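Local coordinates for 4-dehydrase (Streptomyces venezuelae, PDB 2PO3), which is DesI, a PLP-dependent aminotransferase of desosamine biosynthesis that installs an amino group at C4 of a TDP-linked sugar, at the interface of chains A and B. Numbering follows the deposited sequence. Chains: chain A/B, 4-dehydrase.

Contact 1: the interface of chains A and B. Residues chain A 81-82, 85, 110, 224, 239-240; chain B 77, 81, 105-106, 109.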
loop_
_atom_site.group_PDB
_atom_site.type_symbol
_atom_site.label_atom_id
_atom_site.label_comp_id
_atom_site.label_asym_id
_atom_site.label_seq_id
_atom_site.Cartn_x
_atom_site.Cartn_y
_atom_site.Cartn_z
ATOM N N GLN A 81 -3.940 -9.403 -3.521
ATOM C CA GLN A 81 -4.412 -9.808 -2.193
ATOM C C GLN A 81 -5.896 -9.512 -1.989
ATOM O O GLN A 81 -6.658 -10.343 -1.449
ATOM C CB GLN A 81 -3.544 -9.157 -1.106
ATOM C CG GLN A 81 -2.124 -9.774 -1.146
ATOM C CD GLN A 81 -1.059 -8.893 -0.537
ATOM O OE1 GLN A 81 -1.315 -7.735 -0.249
ATOM N NE2 GLN A 81 0.152 -9.403 -0.339
ATOM N N LEU A 82 -6.341 -8.333 -2.430
ATOM C CA LEU A 82 -7.770 -8.042 -2.269
ATOM C C LEU A 82 -8.628 -8.995 -3.085
ATOM O O LEU A 82 -9.680 -9.428 -2.654
ATOM C CB LEU A 82 -8.248 -6.619 -2.656
ATOM C CG LEU A 82 -7.444 -5.463 -2.100
ATOM C CD1 LEU A 82 -7.656 -4.247 -2.995
ATOM C CD2 LEU A 82 -7.976 -5.081 -0.718
ATOM N N HIS A 85 -8.773 -12.411 -1.334
ATOM C CA HIS A 85 -9.656 -12.309 -0.169
ATOM C C HIS A 85 -11.099 -12.093 -0.532
ATOM O O HIS A 85 -11.949 -12.770 0.025
ATOM C CB HIS A 85 -9.233 -11.310 0.920
ATOM C CG HIS A 85 -8.191 -11.836 1.862
ATOM N ND1 HIS A 85 -8.198 -13.141 2.334
ATOM C CD2 HIS A 85 -7.112 -11.190 2.414
ATOM C CE1 HIS A 85 -7.145 -13.236 3.159
ATOM N NE2 HIS A 85 -6.459 -12.078 3.232
ATOM N N ILE A 110 -0.628 -13.548 2.332
ATOM C CA ILE A 110 -1.921 -13.669 3.000
ATOM C C ILE A 110 -2.287 -15.110 3.296
ATOM O O ILE A 110 -3.457 -15.407 3.470
ATOM C CB ILE A 110 -3.040 -12.999 2.246
ATOM C CG1 ILE A 110 -3.048 -13.471 0.798
ATOM C CG2 ILE A 110 -2.860 -11.486 2.292
ATOM C CD1 ILE A 110 -4.390 -13.192 0.127
ATOM N N LEU A 224 -13.244 -4.119 1.087
ATOM C CA LEU A 224 -12.076 -4.668 1.774
ATOM C C LEU A 224 -10.842 -3.751 1.697
ATOM O O LEU A 224 -9.963 -3.778 2.559
ATOM C CB LEU A 224 -11.714 -6.060 1.202
ATOM C CG LEU A 224 -12.652 -7.198 1.588
ATOM C CD1 LEU A 224 -12.292 -8.460 0.810
ATOM C CD2 LEU A 224 -12.614 -7.474 3.092
ATOM N N GLY A 239 -10.234 -7.017 6.630
ATOM C CA GLY A 239 -10.034 -5.951 5.657
ATOM C C GLY A 239 -8.644 -5.348 5.770
ATOM O O GLY A 239 -7.850 -5.788 6.624
ATOM N N THR A 240 -8.352 -4.354 4.906
ATOM C CA THR A 240 -7.041 -3.703 4.953
ATOM C C THR A 240 -7.083 -2.267 4.419
ATOM O O THR A 240 -8.130 -1.672 4.203
ATOM C CB THR A 240 -5.997 -4.536 4.147
ATOM O OG1 THR A 240 -4.678 -4.113 4.426
ATOM C CG2 THR A 240 -6.282 -4.432 2.635
ATOM N N THR B 77 -1.438 0.510 8.164
ATOM C CA THR B 77 -2.002 -0.854 8.132
ATOM C C THR B 77 -0.967 -1.839 7.560
ATOM O O THR B 77 -0.621 -2.862 8.167
ATOM C CB THR B 77 -3.309 -0.847 7.325
ATOM O OG1 THR B 77 -4.158 0.094 7.947
ATOM C CG2 THR B 77 -3.951 -2.238 7.349
ATOM N N GLN B 81 1.377 -5.203 9.299
ATOM C CA GLN B 81 1.522 -6.489 8.631
ATOM C C GLN B 81 2.987 -6.811 8.410
ATOM O O GLN B 81 3.409 -7.919 8.686
ATOM C CB GLN B 81 0.812 -6.452 7.278
ATOM C CG GLN B 81 -0.676 -6.205 7.537
ATOM C CD GLN B 81 -1.485 -5.880 6.294
ATOM O OE1 GLN B 81 -0.955 -5.546 5.224
ATOM N NE2 GLN B 81 -2.801 -5.957 6.451
ATOM N N HIS B 105 -7.777 -5.825 12.050
ATOM C CA HIS B 105 -7.894 -6.144 10.625
ATOM C C HIS B 105 -6.537 -6.300 9.962
ATOM O O HIS B 105 -6.277 -7.192 9.155
ATOM C CB HIS B 105 -8.627 -5.008 9.880
ATOM C CG HIS B 105 -10.110 -5.125 10.009
ATOM N ND1 HIS B 105 -10.683 -6.075 10.832
ATOM C CD2 HIS B 105 -11.106 -4.402 9.419
ATOM C CE1 HIS B 105 -12.004 -5.925 10.753
ATOM N NE2 HIS B 105 -12.262 -4.937 9.904
ATOM N N ALA B 106 -5.641 -5.368 10.290
ATOM C CA ALA B 106 -4.341 -5.465 9.687
ATOM C C ALA B 106 -3.812 -6.883 9.879
ATOM O O ALA B 106 -3.270 -7.498 8.968
ATOM C CB ALA B 106 -3.363 -4.456 10.279
ATOM N N TRP B 109 -6.084 -9.908 8.276
ATOM C CA TRP B 109 -5.811 -9.953 6.843
ATOM C C TRP B 109 -4.706 -10.924 6.483
ATOM O O TRP B 109 -4.784 -11.604 5.458
ATOM C CB TRP B 109 -5.403 -8.581 6.317
ATOM C CG TRP B 109 -5.464 -8.392 4.823
ATOM C CD1 TRP B 109 -4.399 -8.216 3.999
ATOM C CD2 TRP B 109 -6.632 -8.268 3.977
ATOM N NE1 TRP B 109 -4.819 -8.011 2.695
ATOM C CE2 TRP B 109 -6.184 -8.031 2.663
ATOM C CE3 TRP B 109 -8.018 -8.350 4.200
ATOM C CZ2 TRP B 109 -7.085 -7.886 1.598
ATOM C CZ3 TRP B 109 -8.910 -8.194 3.152
ATOM C CH2 TRP B 109 -8.441 -7.960 1.863
HETATM O O HOH W 1 -2.395 -4.317 3.052
HETATM O O HOH W 2 -3.320 -6.330 0.906
#
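B:Trp109, its CG anti to the backbone N (chi1 -164°), swings its indole out from the end of helix 102-109 into chain A, where A:His85 leans out from helix 76-87 to meet it. This is part of the subunit interface of a DegT/DnrJ/EryC1-type aminotransferase. The imidazole stands edge-to-face on the indole, planes 65° apart, with CD2 above the ring at 3.3 Å from B:Trp109 CE2. A:His85 NE2 meanwhile donates to a lone pair of the backbone B:Trp109 O at 2.8 Å, gripping one tryptophan twice. On the opposite indole face, A:Thr240 has OG1 anti to its backbone N (chi1 -166°), which turns CG2 down onto the ring at 3.6 Å from B:Trp109 CE2. A:Gly239 CA and the side chains of A:Leu82 and A:Leu224 close round the benzo rim. The indole N-H side is polar: B:Trp109 NE1 reaches water 2 (2.9 Å), which also meets A:Gln81 OE1. Water 1, linked to water 2, lies 2.7 Å from A:Thr240 OG1 and also meets B:Gln81 OE1. The amide of B:Gln81 is oriented within its own chain, NE2 to B:Ala106 O at 3.0 Å, and NE2 also makes a weak hydrogen bond to A:Thr240 OG1 (3.3 Å).

Contact 2: the interface of chains A and B. Residues chain A 197-198, 205-206; chain B 47-48, 245, 247.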
loop_
_atom_site.group_PDB
_atom_site.type_symbol
_atom_site.label_atom_id
_atom_site.label_comp_id
_atom_site.label_asym_id
_atom_site.label_seq_id
_atom_site.Cartn_x
_atom_site.Cartn_y
_atom_site.Cartn_z
ATOM N N HIS A 197 3.228 1.081 -11.364
ATOM C CA HIS A 197 4.487 1.335 -10.701
ATOM C C HIS A 197 5.223 2.316 -11.536
ATOM O O HIS A 197 4.979 2.356 -12.744
ATOM C CB HIS A 197 5.393 0.065 -10.591
ATOM C CG HIS A 197 6.681 0.326 -9.844
ATOM N ND1 HIS A 197 7.909 0.411 -10.487
ATOM C CD2 HIS A 197 6.892 0.539 -8.500
ATOM C CE1 HIS A 197 8.823 0.663 -9.539
ATOM N NE2 HIS A 197 8.247 0.743 -8.324
ATOM N N ALA A 198 6.115 3.052 -10.875
ATOM C CA ALA A 198 6.972 4.057 -11.526
ATOM C C ALA A 198 7.595 3.524 -12.829
ATOM O O ALA A 198 7.789 4.263 -13.791
ATOM C CB ALA A 198 8.094 4.494 -10.573
ATOM N N PHE A 205 3.278 6.692 -9.676
ATOM C CA PHE A 205 4.339 6.666 -8.661
ATOM C C PHE A 205 4.361 5.211 -8.212
ATOM O O PHE A 205 5.272 4.456 -8.527
ATOM C CB PHE A 205 4.267 7.668 -7.488
ATOM C CG PHE A 205 4.115 9.134 -7.881
ATOM C CD1 PHE A 205 2.884 9.780 -7.761
ATOM C CD2 PHE A 205 5.192 9.880 -8.366
ATOM C CE1 PHE A 205 2.738 11.123 -8.114
ATOM C CE2 PHE A 205 5.071 11.225 -8.733
ATOM C CZ PHE A 205 3.828 11.846 -8.610
ATOM N N GLU A 206 3.272 4.850 -7.526
ATOM C CA GLU A 206 3.016 3.521 -7.017
ATOM C C GLU A 206 1.530 3.329 -7.118
ATOM O O GLU A 206 0.767 4.203 -6.683
ATOM C CB GLU A 206 3.396 3.355 -5.519
ATOM C CG GLU A 206 4.892 3.091 -5.206
ATOM C CD GLU A 206 5.337 1.645 -5.356
ATOM O OE1 GLU A 206 4.582 0.672 -5.446
ATOM O OE2 GLU A 206 6.643 1.547 -5.400
ATOM N N LEU B 47 11.262 7.915 -8.685
ATOM C CA LEU B 47 9.984 8.122 -8.045
ATOM C C LEU B 47 9.524 7.223 -6.907
ATOM O O LEU B 47 8.537 7.498 -6.208
ATOM C CB LEU B 47 9.001 8.103 -9.217
ATOM C CG LEU B 47 9.505 9.077 -10.273
ATOM C CD1 LEU B 47 8.644 8.962 -11.512
ATOM C CD2 LEU B 47 9.521 10.522 -9.730
ATOM N N SER B 48 10.209 6.117 -6.712
ATOM C CA SER B 48 9.848 5.207 -5.648
ATOM C C SER B 48 11.028 4.306 -5.434
ATOM O O SER B 48 12.136 4.582 -5.918
ATOM C CB SER B 48 8.606 4.377 -5.942
ATOM O OG SER B 48 8.306 3.722 -4.729
ATOM N N SER B 245 6.324 5.941 -2.067
ATOM C CA SER B 245 6.814 6.643 -3.238
ATOM C C SER B 245 7.501 7.955 -2.856
ATOM O O SER B 245 7.370 8.460 -1.727
ATOM C CB SER B 245 5.683 6.909 -4.214
ATOM O OG SER B 245 4.870 7.927 -3.673
ATOM N N ALA B 247 6.804 10.732 -4.023
ATOM C CA ALA B 247 5.772 11.759 -3.937
ATOM C C ALA B 247 5.198 11.840 -2.527
ATOM O O ALA B 247 5.020 12.907 -1.958
ATOM C CB ALA B 247 4.648 11.433 -4.930
#
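B:Ser48 and A:Glu206 make a hydrogen bond across the patch. The serine hydroxyl OG donates to A:Glu206 OE2 at 2.8 Å and takes the carboxylate's anti lone pair, the one turned away from OE1. B:Ser48 has OG anti to its backbone N (chi1 -171°), which directs the hydroxyl across to chain A. Chi1 brings A:Glu206 CG to 3.5 Å from B:Ser48 OG, and the bend at chi2 (-82°) turns OE2 to the hydroxyl. Apolar contacts follow. B:Ala247 sets its methyl squarely over the A:Phe205 ring as a CH-pi contact, CB 3.5 Å from the ring centroid and nearly equidistant from the six ring carbons. At the root of the side chain, on the same side as the alanine methyl, A:Phe205 CB packs on B:Ser245 CB at 3.6 Å, and that serine carbon also touches A:Glu206 CG. A looser pair, A:Ala198 CB and B:Leu47 CB, sits 4.0 Å apart. A:Phe205 has a positive phi of 81°, a turn of the main chain from which its ring points into the partner while A:Glu206 faces B:Ser48. B:Leu47 and B:Ser48 are among the loop residues that line the pocket of the PLP-sugar external aldimine T4K. The patch lies where the loop just ahead of strand 208-212 in chain A, near the predicted catalytic A:Lys200, meets that pocket loop and the start of helix 246-276 in chain B.

Contact 3: the interface of chains A and B. Residues chain A 42, 47, 205, 245, 247; chain B 205, 247, 251.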
loop_
_atom_site.group_PDB
_atom_site.type_symbol
_atom_site.label_atom_id
_atom_site.label_comp_id
_atom_site.label_asym_id
_atom_site.label_seq_id
_atom_site.Cartn_x
_atom_site.Cartn_y
_atom_site.Cartn_z
ATOM N N LEU A 42 -5.374 19.688 -3.584
ATOM C CA LEU A 42 -4.895 20.362 -2.405
ATOM C C LEU A 42 -5.938 21.401 -1.979
ATOM O O LEU A 42 -6.297 21.535 -0.798
ATOM C CB LEU A 42 -3.551 21.032 -2.734
ATOM C CG LEU A 42 -2.345 20.088 -2.776
ATOM C CD1 LEU A 42 -1.082 20.910 -3.013
ATOM C CD2 LEU A 42 -2.214 19.329 -1.456
ATOM N N LEU A 47 -7.662 14.678 -0.131
ATOM C CA LEU A 47 -6.406 14.008 -0.496
ATOM C C LEU A 47 -6.398 12.477 -0.708
ATOM O O LEU A 47 -5.526 11.943 -1.412
ATOM C CB LEU A 47 -5.251 14.440 0.434
ATOM C CG LEU A 47 -5.323 15.918 0.783
ATOM C CD1 LEU A 47 -4.352 16.250 1.925
ATOM C CD2 LEU A 47 -5.029 16.757 -0.472
ATOM N N PHE A 205 3.278 6.692 -9.676
ATOM C CA PHE A 205 4.339 6.666 -8.661
ATOM C C PHE A 205 4.361 5.211 -8.212
ATOM O O PHE A 205 5.272 4.456 -8.527
ATOM C CB PHE A 205 4.267 7.668 -7.488
ATOM C CG PHE A 205 4.115 9.134 -7.881
ATOM C CD1 PHE A 205 2.884 9.780 -7.761
ATOM C CD2 PHE A 205 5.192 9.880 -8.366
ATOM C CE1 PHE A 205 2.738 11.123 -8.114
ATOM C CE2 PHE A 205 5.071 11.225 -8.733
ATOM C CZ PHE A 205 3.828 11.846 -8.610
ATOM N N SER A 245 -4.284 7.342 -3.113
ATOM C CA SER A 245 -4.448 8.727 -2.760
ATOM C C SER A 245 -4.670 9.566 -3.990
ATOM O O SER A 245 -4.333 9.184 -5.112
ATOM C CB SER A 245 -3.244 9.274 -2.006
ATOM O OG SER A 245 -2.258 9.602 -2.965
ATOM N N ALA A 247 -3.164 12.079 -4.959
ATOM C CA ALA A 247 -1.908 12.460 -5.587
ATOM C C ALA A 247 -1.378 11.456 -6.621
ATOM O O ALA A 247 -0.870 11.786 -7.718
ATOM C CB ALA A 247 -0.924 12.779 -4.492
ATOM N N PHE B 205 -0.352 12.150 2.294
ATOM C CA PHE B 205 -1.472 11.687 1.480
ATOM C C PHE B 205 -1.874 10.351 2.044
ATOM O O PHE B 205 -2.963 10.195 2.590
ATOM C CB PHE B 205 -1.303 11.576 -0.012
ATOM C CG PHE B 205 -0.765 12.829 -0.567
ATOM C CD1 PHE B 205 0.539 12.846 -1.062
ATOM C CD2 PHE B 205 -1.554 13.979 -0.610
ATOM C CE1 PHE B 205 1.086 14.009 -1.608
ATOM C CE2 PHE B 205 -1.017 15.147 -1.149
ATOM C CZ PHE B 205 0.289 15.153 -1.652
ATOM N N ALA B 247 6.804 10.732 -4.023
ATOM C CA ALA B 247 5.772 11.759 -3.937
ATOM C C ALA B 247 5.198 11.840 -2.527
ATOM O O ALA B 247 5.020 12.907 -1.958
ATOM C CB ALA B 247 4.648 11.433 -4.930
ATOM N N MET B 251 5.540 15.179 0.384
ATOM C CA MET B 251 4.428 15.692 1.158
ATOM C C MET B 251 4.711 15.567 2.648
ATOM O O MET B 251 4.551 16.501 3.414
ATOM C CB MET B 251 3.109 14.979 0.778
ATOM C CG MET B 251 1.899 15.429 1.592
ATOM S SD MET B 251 1.804 17.237 1.732
ATOM C CE MET B 251 0.486 17.567 0.571
#
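The loop carrying B:Phe205 pushes its ring into chain A, between the start of helix 246-276 (A:Ala247), A:Ser245 and the loop at A:Leu47; B:Met251 of helix 246-276 meets A:Leu42 of helix 31-44. In this apolar, two-fold-related part of the subunit interface each loop phenylalanine packs on the partner's helix start. The ring of B:Phe205 is clamped on both faces. A:Ala247 CB lies over the centre of one face, 3.7 Å from the ring centroid, while B:Met251 CG of the same subunit covers the other face toward the rim. A:Leu47 CB comes in at the ring edge, in plane, 3.9 Å from B:Phe205 CD2. At the root of the side chain, B:Phe205 CB rests 3.6 Å from A:Ser245 CB, whose OG sits in the crowded position between backbone N and carbonyl carbon (chi1 81°) and weakly receives A:Ala247 N. A:Phe205 pairs likewise with B:Ala247, its ring edge turned toward A:Ala247 O. No polar atom of one subunit comes close enough to bond to the other, so van der Waals contact carries the patch. With CG anti to the backbone N (chi1 178°), B:Met251 turns at its next two bonds and runs antiparallel to A:Leu42, bringing its methyl CE to 3.8 Å from A:Leu42 CD2.

Contacts 2 and 3 are neighbours, their C-alpha centres about 11 Å apart, and share A:Phe205 and B:Ala247. Contact 3 spans the two-fold and holds part of the exchanged copy of contact 2, with A:Leu47, A:Ser245 and A:Ala247 around B:Phe205. Contact 1 lies about 22 Å from both and uses other elements, helices 76-87 and 102-109 and the loop at A:Gly239 and A:Thr240. The centre of contact 2 is about 9 Å from A:Lys200, those of contacts 1 and 3 about 21 and 18 Å. Subunit pairing and pocket formation therefore appear coupled, by symmetry at both pockets.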